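Local coordinates for succinoglycan biosynthesis protein (Bacillus cereus ATCC 14579, PDB 2QGM), which is named for succinoglycan biosynthesis but belongs to the erythromycin esterase-like family, so it may be a hydrolase, its own substrate being unestablished, at residues Q46-P51 and R391-Q396; K372-T377 and T424-Q429. All coordinates share one frame; numbering follows the deposited sequence.

Contact 1: Q46-P51 and R391-Q396; sequences QSQANP and RHLKGQ
Gln48 and Leu393 bring the two backbones closest, their CA atoms 7.0 Å apart, where the end of helix 37-48 passes the loop leading into helix 395-402. In the mixed eight-stranded sheet of this erythromycin esterase-like fold, the first segment supplies the outermost strand 50-51, antiparallel to 385-389 and joined to it by backbone hydrogen bonding between Asn50 and Leu387; the second segment follows soon after that neighbour. On the 46-51 side Gln48 makes the whole contact, chiefly against Leu393 and Lys394. Its CG stands beside the backbone N and anti to the carbonyl carbon (chi1 -62°), and with chi2 at 175° the chain runs out straight, laying the flat amide against the backbone of Lys394. The side chain of Leu393 sends its CD2 methyl alongside the stem of Gln48, while the residue also packs on Leu388 of strand 385-389 and on Val401 of helix 395-402. Ala49, pointing away from the loop, rests on Phe386 and on the same Leu388. Lys394 adds the root of its side chain near the amide and then bends at chi2, its ammonium end leading away from Gln48. The closest meeting of apolar side-chain atoms is Gln48 CB against Leu393 CD2, at 3.7 Å.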
ATOM      1  N   GLN A  46     -15.252 -16.738  16.552  1.00 19.21           N
ATOM      2  CA  GLN A  46     -15.914 -17.600  15.576  1.00 22.07           C
ATOM      3  C   GLN A  46     -17.363 -17.168  15.341  1.00 22.21           C
ATOM      4  O   GLN A  46     -17.829 -17.097  14.202  1.00 22.61           O
ATOM      5  CB  GLN A  46     -15.896 -19.040  16.085  1.00 22.89           C
ATOM      6  CG  GLN A  46     -16.684 -20.038  15.251  1.00 24.22           C
ATOM      7  CD  GLN A  46     -16.934 -21.328  16.020  1.00 26.11           C
ATOM      8  OE1 GLN A  46     -16.103 -21.741  16.826  1.00 27.62           O
ATOM      9  NE2 GLN A  46     -18.070 -21.968  15.773  1.00 26.19           N
ATOM     10  N   SER A  47     -18.070 -16.887  16.431  1.00 21.52           N
ATOM     11  CA  SER A  47     -19.467 -16.486  16.364  1.00 22.14           C
ATOM     12  C   SER A  47     -19.682 -15.125  15.709  1.00 21.31           C
ATOM     13  O   SER A  47     -20.736 -14.854  15.138  1.00 19.98           O
ATOM     14  CB  SER A  47     -20.071 -16.470  17.772  1.00 23.80           C
ATOM     15  OG  SER A  47     -21.411 -16.008  17.745  1.00 24.68           O
ATOM     16  N   GLN A  48     -18.676 -14.267  15.785  1.00 20.17           N
ATOM     17  CA  GLN A  48     -18.795 -12.932  15.217  1.00 19.50           C
ATOM     18  C   GLN A  48     -18.066 -12.742  13.893  1.00 19.93           C
ATOM     19  O   GLN A  48     -18.149 -11.673  13.283  1.00 20.97           O
ATOM     20  CB  GLN A  48     -18.318 -11.916  16.256  1.00 18.32           C
ATOM     21  CG  GLN A  48     -19.177 -11.933  17.520  1.00 16.31           C
ATOM     22  CD  GLN A  48     -18.658 -11.021  18.609  1.00 18.16           C
ATOM     23  OE1 GLN A  48     -17.946 -11.457  19.520  1.00 23.58           O
ATOM     24  NE2 GLN A  48     -19.012  -9.748  18.524  1.00 14.98           N
ATOM     25  N   ALA A  49     -17.375 -13.783  13.439  1.00 20.05           N
ATOM     26  CA  ALA A  49     -16.634 -13.716  12.181  1.00 19.46           C
ATOM     27  C   ALA A  49     -17.532 -14.045  10.978  1.00 20.53           C
ATOM     28  O   ALA A  49     -18.570 -14.692  11.127  1.00 19.28           O
ATOM     29  CB  ALA A  49     -15.437 -14.691  12.231  1.00 20.20           C
ATOM     30  N   ASN A  50     -17.137 -13.570   9.798  1.00 17.90           N
ATOM     31  CA  ASN A  50     -17.863 -13.845   8.562  1.00 19.67           C
ATOM     32  C   ASN A  50     -16.885 -14.631   7.702  1.00 20.89           C
ATOM     33  O   ASN A  50     -15.929 -14.069   7.161  1.00 18.76           O
ATOM     34  CB  ASN A  50     -18.255 -12.548   7.856  1.00 20.11           C
ATOM     35  CG  ASN A  50     -19.208 -11.712   8.677  1.00 22.19           C
ATOM     36  OD1 ASN A  50     -20.377 -12.073   8.858  1.00 25.06           O
ATOM     37  ND2 ASN A  50     -18.717 -10.597   9.192  1.00 23.20           N
ATOM     38  N   PRO A  51     -17.096 -15.947   7.574  1.00 19.07           N
ATOM     39  CA  PRO A  51     -16.192 -16.771   6.774  1.00 20.24           C
ATOM     40  C   PRO A  51     -16.148 -16.490   5.279  1.00 19.47           C
ATOM     41  O   PRO A  51     -17.150 -16.128   4.658  1.00 19.77           O
ATOM     42  CB  PRO A  51     -16.666 -18.187   7.076  1.00 21.13           C
ATOM     43  CG  PRO A  51     -18.138 -18.007   7.234  1.00 20.16           C
ATOM     44  CD  PRO A  51     -18.224 -16.749   8.086  1.00 21.71           C
ATOM     45  N   ARG A 391     -14.167  -3.373  15.147  1.00 17.53           N
ATOM     46  CA  ARG A 391     -14.854  -2.215  15.716  1.00 19.47           C
ATOM     47  C   ARG A 391     -16.173  -2.514  16.417  1.00 19.69           C
ATOM     48  O   ARG A 391     -16.539  -1.815  17.357  1.00 22.48           O
ATOM     49  CB  ARG A 391     -15.133  -1.182  14.627  1.00 18.82           C
ATOM     50  CG  ARG A 391     -13.929  -0.803  13.802  1.00 16.30           C
ATOM     51  CD  ARG A 391     -14.366  -0.003  12.594  1.00 17.51           C
ATOM     52  NE  ARG A 391     -15.242  -0.800  11.751  1.00 17.88           N
ATOM     53  CZ  ARG A 391     -15.821  -0.363  10.641  1.00 21.32           C
ATOM     54  NH1 ARG A 391     -15.620   0.883  10.228  1.00 21.37           N
ATOM     55  NH2 ARG A 391     -16.605  -1.178   9.940  1.00 22.07           N
ATOM     56  N   HIS A 392     -16.889  -3.536  15.963  1.00 20.67           N
ATOM     57  CA  HIS A 392     -18.187  -3.853  16.546  1.00 22.06           C
ATOM     58  C   HIS A 392     -18.276  -5.160  17.326  1.00 22.34           C
ATOM     59  O   HIS A 392     -19.373  -5.633  17.629  1.00 23.29           O
ATOM     60  CB  HIS A 392     -19.246  -3.815  15.440  1.00 22.99           C
ATOM     61  CG  HIS A 392     -19.301  -2.505  14.716  1.00 23.69           C
ATOM     62  ND1 HIS A 392     -19.654  -1.327  15.335  1.00 24.63           N
ATOM     63  CD2 HIS A 392     -19.005  -2.180  13.432  1.00 24.24           C
ATOM     64  CE1 HIS A 392     -19.572  -0.332  14.468  1.00 24.51           C
ATOM     65  NE2 HIS A 392     -19.179  -0.825  13.307  1.00 24.07           N
ATOM     66  N   LEU A 393     -17.126  -5.738  17.657  1.00 21.36           N
ATOM     67  CA  LEU A 393     -17.103  -6.976  18.425  1.00 23.45           C
ATOM     68  C   LEU A 393     -17.624  -6.728  19.837  1.00 24.06           C
ATOM     69  O   LEU A 393     -17.540  -5.613  20.349  1.00 23.74           O
ATOM     70  CB  LEU A 393     -15.679  -7.521  18.522  1.00 23.82           C
ATOM     71  CG  LEU A 393     -15.057  -8.026  17.223  1.00 23.55           C
ATOM     72  CD1 LEU A 393     -13.601  -8.383  17.461  1.00 22.95           C
ATOM     73  CD2 LEU A 393     -15.840  -9.235  16.722  1.00 23.26           C
ATOM     74  N   LYS A 394     -18.167  -7.781  20.443  1.00 25.76           N
ATOM     75  CA  LYS A 394     -18.687  -7.743  21.807  1.00 25.52           C
ATOM     76  C   LYS A 394     -18.170  -8.998  22.513  1.00 25.91           C
ATOM     77  O   LYS A 394     -17.519  -9.842  21.895  1.00 25.21           O
ATOM     78  CB  LYS A 394     -20.218  -7.755  21.808  1.00 25.76           C
ATOM     79  CG  LYS A 394     -20.869  -6.572  21.115  1.00 26.20           C
ATOM     80  CD  LYS A 394     -20.655  -5.269  21.867  1.00 25.95           C
ATOM     81  CE  LYS A 394     -21.309  -4.104  21.138  1.00 27.57           C
ATOM     82  NZ  LYS A 394     -21.192  -2.815  21.880  1.00 27.32           N
ATOM     83  N   GLY A 395     -18.460  -9.126  23.801  1.00 25.90           N
ATOM     84  CA  GLY A 395     -18.016 -10.296  24.535  1.00 26.44           C
ATOM     85  C   GLY A 395     -16.511 -10.430  24.690  1.00 27.17           C
ATOM     86  O   GLY A 395     -15.783  -9.435  24.768  1.00 25.39           O
ATOM     87  N   GLN A 396     -16.042 -11.673  24.723  1.00 26.74           N
ATOM     88  CA  GLN A 396     -14.623 -11.953  24.896  1.00 27.79           C
ATOM     89  C   GLN A 396     -13.783 -11.542  23.691  1.00 26.80           C
ATOM     90  O   GLN A 396     -12.638 -11.119  23.848  1.00 26.29           O
ATOM     91  CB  GLN A 396     -14.430 -13.441  25.194  1.00 29.59           C
ATOM     92  CG  GLN A 396     -15.320 -13.944  26.327  1.00 33.16           C
ATOM     93  CD  GLN A 396     -14.627 -13.973  27.675  1.00 35.77           C
ATOM     94  OE1 GLN A 396     -13.835 -13.089  28.007  1.00 39.20           O
ATOM     95  NE2 GLN A 396     -14.935 -14.991  28.469  1.00 38.94           N
TER

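Contact 2: K372-T377 and T424-Q429; sequences KSFNYT and TSLLEQ
Phe374 lays its ring over the start of helix 426-429, with CB of Leu426 over one face, a CH-pi contact: the carbon lies 3.9 Å from the ring centroid and only 9° off the normal, almost over the middle. Phe374 holds CG beside its backbone N (chi1 -68°), which brings the ring across to the other segment. Leu426 turns CG anti to its N (chi1 -163°), farther from the ring than CB, leaving CB as its touching atom. The two side chains slide past each other in opposite directions. At the ring edge, in its plane, the backbone O of Thr424 sits 3.1 Å from Phe374 CE2, an approach that the slightly positive hydrogens of the rim would probably favour. Each segment starts its helix with a serine N-cap. Ser373 OG accepts from Tyr376 N at 3.2 Å, and Ser425 OG accepts from Glu428 N at 3.2 Å; Ser425 OG is also hydrogen-bonded to Val401 O, which ties this cap to helix 395-402. All four touching residues are buried, and the contact joins helix 374-380 to the junction of strand 421-425 and helix 426-429. Strand 404-408 lies alongside, its Leu407 touching both Thr424 and Leu426, and Trp400 of helix 395-402 meets the Phe374 ring edge-to-face.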
ATOM      1  N   LYS A 372       1.057 -16.958  21.787  1.00 31.42           N
ATOM      2  CA  LYS A 372       0.422 -15.833  22.463  1.00 30.53           C
ATOM      3  C   LYS A 372      -0.117 -14.782  21.484  1.00 29.34           C
ATOM      4  O   LYS A 372      -0.941 -13.946  21.853  1.00 28.28           O
ATOM      5  CB  LYS A 372       1.419 -15.183  23.421  1.00 33.55           C
ATOM      6  CG  LYS A 372       1.251 -15.597  24.876  1.00 36.23           C
ATOM      7  CD  LYS A 372      -0.033 -15.010  25.438  1.00 40.25           C
ATOM      8  CE  LYS A 372      -0.065 -15.098  26.955  1.00 41.95           C
ATOM      9  NZ  LYS A 372      -1.300 -14.488  27.528  1.00 43.87           N
ATOM     10  N   SER A 373       0.330 -14.846  20.235  1.00 29.09           N
ATOM     11  CA  SER A 373      -0.080 -13.878  19.214  1.00 27.14           C
ATOM     12  C   SER A 373      -1.546 -13.922  18.779  1.00 26.60           C
ATOM     13  O   SER A 373      -2.228 -14.941  18.915  1.00 26.00           O
ATOM     14  CB  SER A 373       0.797 -14.039  17.970  1.00 27.58           C
ATOM     15  OG  SER A 373       0.542 -15.272  17.319  1.00 23.95           O
ATOM     16  N   PHE A 374      -2.024 -12.800  18.247  1.00 23.89           N
ATOM     17  CA  PHE A 374      -3.394 -12.727  17.741  1.00 23.42           C
ATOM     18  C   PHE A 374      -3.492 -13.765  16.629  1.00 22.64           C
ATOM     19  O   PHE A 374      -4.519 -14.415  16.455  1.00 23.52           O
ATOM     20  CB  PHE A 374      -3.674 -11.345  17.133  1.00 22.92           C
ATOM     21  CG  PHE A 374      -3.696 -10.231  18.132  1.00 22.04           C
ATOM     22  CD1 PHE A 374      -4.760 -10.091  19.020  1.00 22.44           C
ATOM     23  CD2 PHE A 374      -2.659  -9.303  18.177  1.00 22.47           C
ATOM     24  CE1 PHE A 374      -4.791  -9.042  19.937  1.00 22.27           C
ATOM     25  CE2 PHE A 374      -2.679  -8.249  19.089  1.00 22.30           C
ATOM     26  CZ  PHE A 374      -3.751  -8.120  19.972  1.00 24.75           C
ATOM     27  N   ASN A 375      -2.398 -13.905  15.884  1.00 24.26           N
ATOM     28  CA  ASN A 375      -2.318 -14.823  14.754  1.00 23.42           C
ATOM     29  C   ASN A 375      -2.604 -16.281  15.068  1.00 24.71           C
ATOM     30  O   ASN A 375      -3.344 -16.943  14.344  1.00 24.27           O
ATOM     31  CB  ASN A 375      -0.947 -14.693  14.101  1.00 23.11           C
ATOM     32  CG  ASN A 375      -0.708 -13.304  13.553  1.00 21.13           C
ATOM     33  OD1 ASN A 375      -1.021 -13.013  12.396  1.00 24.31           O
ATOM     34  ND2 ASN A 375      -0.173 -12.427  14.390  1.00 19.33           N
ATOM     35  N   TYR A 376      -2.020 -16.795  16.140  1.00 25.83           N
ATOM     36  CA  TYR A 376      -2.269 -18.184  16.465  1.00 27.27           C
ATOM     37  C   TYR A 376      -3.657 -18.411  17.031  1.00 24.33           C
ATOM     38  O   TYR A 376      -4.238 -19.475  16.837  1.00 23.39           O
ATOM     39  CB  TYR A 376      -1.162 -18.710  17.379  1.00 31.66           C
ATOM     40  CG  TYR A 376      -0.062 -19.332  16.546  1.00 35.98           C
ATOM     41  CD1 TYR A 376      -0.180 -20.642  16.086  1.00 36.50           C
ATOM     42  CD2 TYR A 376       1.028 -18.580  16.109  1.00 35.58           C
ATOM     43  CE1 TYR A 376       0.748 -21.188  15.204  1.00 38.23           C
ATOM     44  CE2 TYR A 376       1.965 -19.115  15.226  1.00 37.28           C
ATOM     45  CZ  TYR A 376       1.815 -20.419  14.774  1.00 37.02           C
ATOM     46  OH  TYR A 376       2.703 -20.945  13.866  1.00 38.50           O
ATOM     47  N   THR A 377      -4.202 -17.402  17.701  1.00 24.61           N
ATOM     48  CA  THR A 377      -5.550 -17.519  18.248  1.00 24.57           C
ATOM     49  C   THR A 377      -6.529 -17.534  17.074  1.00 24.04           C
ATOM     50  O   THR A 377      -7.511 -18.272  17.075  1.00 24.59           O
ATOM     51  CB  THR A 377      -5.897 -16.335  19.184  1.00 26.03           C
ATOM     52  OG1 THR A 377      -5.019 -16.341  20.319  1.00 28.80           O
ATOM     53  CG2 THR A 377      -7.334 -16.445  19.669  1.00 27.90           C
ATOM     54  N   THR A 424       1.186  -5.282  20.619  1.00 25.01           N
ATOM     55  CA  THR A 424       0.258  -4.199  20.330  1.00 24.72           C
ATOM     56  C   THR A 424      -1.183  -4.706  20.388  1.00 25.16           C
ATOM     57  O   THR A 424      -1.427  -5.876  20.677  1.00 25.02           O
ATOM     58  CB  THR A 424       0.530  -3.605  18.922  1.00 25.38           C
ATOM     59  OG1 THR A 424      -0.330  -2.481  18.697  1.00 26.58           O
ATOM     60  CG2 THR A 424       0.276  -4.653  17.847  1.00 25.03           C
ATOM     61  N   SER A 425      -2.127  -3.812  20.114  1.00 24.63           N
ATOM     62  CA  SER A 425      -3.543  -4.154  20.114  1.00 23.53           C
ATOM     63  C   SER A 425      -4.012  -4.273  18.676  1.00 22.62           C
ATOM     64  O   SER A 425      -3.670  -3.434  17.838  1.00 22.38           O
ATOM     65  CB  SER A 425      -4.346  -3.073  20.836  1.00 25.93           C
ATOM     66  OG  SER A 425      -5.690  -3.045  20.401  1.00 28.52           O
ATOM     67  N   LEU A 426      -4.799  -5.303  18.385  1.00 21.32           N
ATOM     68  CA  LEU A 426      -5.286  -5.502  17.020  1.00 20.50           C
ATOM     69  C   LEU A 426      -6.232  -4.391  16.565  1.00 19.56           C
ATOM     70  O   LEU A 426      -6.068  -3.865  15.469  1.00 17.18           O
ATOM     71  CB  LEU A 426      -5.968  -6.866  16.898  1.00 18.76           C
ATOM     72  CG  LEU A 426      -6.144  -7.349  15.453  1.00 19.25           C
ATOM     73  CD1 LEU A 426      -4.787  -7.686  14.823  1.00 18.60           C
ATOM     74  CD2 LEU A 426      -7.052  -8.570  15.453  1.00 19.07           C
ATOM     75  N   LEU A 427      -7.213  -4.037  17.399  1.00 20.35           N
ATOM     76  CA  LEU A 427      -8.160  -2.974  17.056  1.00 19.93           C
ATOM     77  C   LEU A 427      -7.434  -1.634  16.903  1.00 20.65           C
ATOM     78  O   LEU A 427      -7.824  -0.784  16.102  1.00 21.04           O
ATOM     79  CB  LEU A 427      -9.233  -2.840  18.138  1.00 22.27           C
ATOM     80  CG  LEU A 427     -10.157  -1.633  17.964  1.00 23.17           C
ATOM     81  CD1 LEU A 427     -10.977  -1.777  16.674  1.00 21.91           C
ATOM     82  CD2 LEU A 427     -11.068  -1.506  19.171  1.00 24.88           C
ATOM     83  N   GLU A 428      -6.380  -1.458  17.691  1.00 21.41           N
ATOM     84  CA  GLU A 428      -5.571  -0.246  17.667  1.00 23.20           C
ATOM     85  C   GLU A 428      -5.011  -0.018  16.268  1.00 21.86           C
ATOM     86  O   GLU A 428      -4.880   1.121  15.812  1.00 19.96           O
ATOM     87  CB  GLU A 428      -4.419  -0.399  18.669  1.00 25.36           C
ATOM     88  CG  GLU A 428      -3.524   0.814  18.837  1.00 30.13           C
ATOM     89  CD  GLU A 428      -2.351   0.534  19.766  1.00 33.09           C
ATOM     90  OE1 GLU A 428      -2.568  -0.087  20.828  1.00 35.11           O
ATOM     91  OE2 GLU A 428      -1.214   0.941  19.443  1.00 36.23           O
ATOM     92  N   GLN A 429      -4.689  -1.117  15.594  1.00 20.97           N
ATOM     93  CA  GLN A 429      -4.104  -1.067  14.263  1.00 18.93           C
ATOM     94  C   GLN A 429      -5.090  -1.217  13.114  1.00 18.71           C
ATOM     95  O   GLN A 429      -4.987  -0.508  12.113  1.00 18.30           O
ATOM     96  CB  GLN A 429      -3.041  -2.167  14.132  1.00 18.95           C
ATOM     97  CG  GLN A 429      -2.055  -2.195  15.285  1.00 18.48           C
ATOM     98  CD  GLN A 429      -1.244  -0.933  15.366  1.00 21.19           C
ATOM     99  OE1 GLN A 429      -0.539  -0.692  16.357  1.00 22.90           O
ATOM    100  NE2 GLN A 429      -1.323  -0.115  14.326  1.00 15.31           N
TER

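Contacts 1 and 2 lie on the same side of the chain's centre, about 14 Å apart between their own centres, and their segments alternate along the sequence. They meet directly where Leu427 CD1 packs 3.9 Å from Arg391 N. Helix 395-402 is common ground: it begins within the second segment of contact 1, and its Val401 touches both Leu393 and Leu426. Helix 37-48 is a second bridge, since its last turn leads to Gln48 while its Ile45 touches Thr377 of contact 2. Contact 1 is partly buried and contact 2 fully so, about 26 and 20 Å respectively from the chain's centre to theirs.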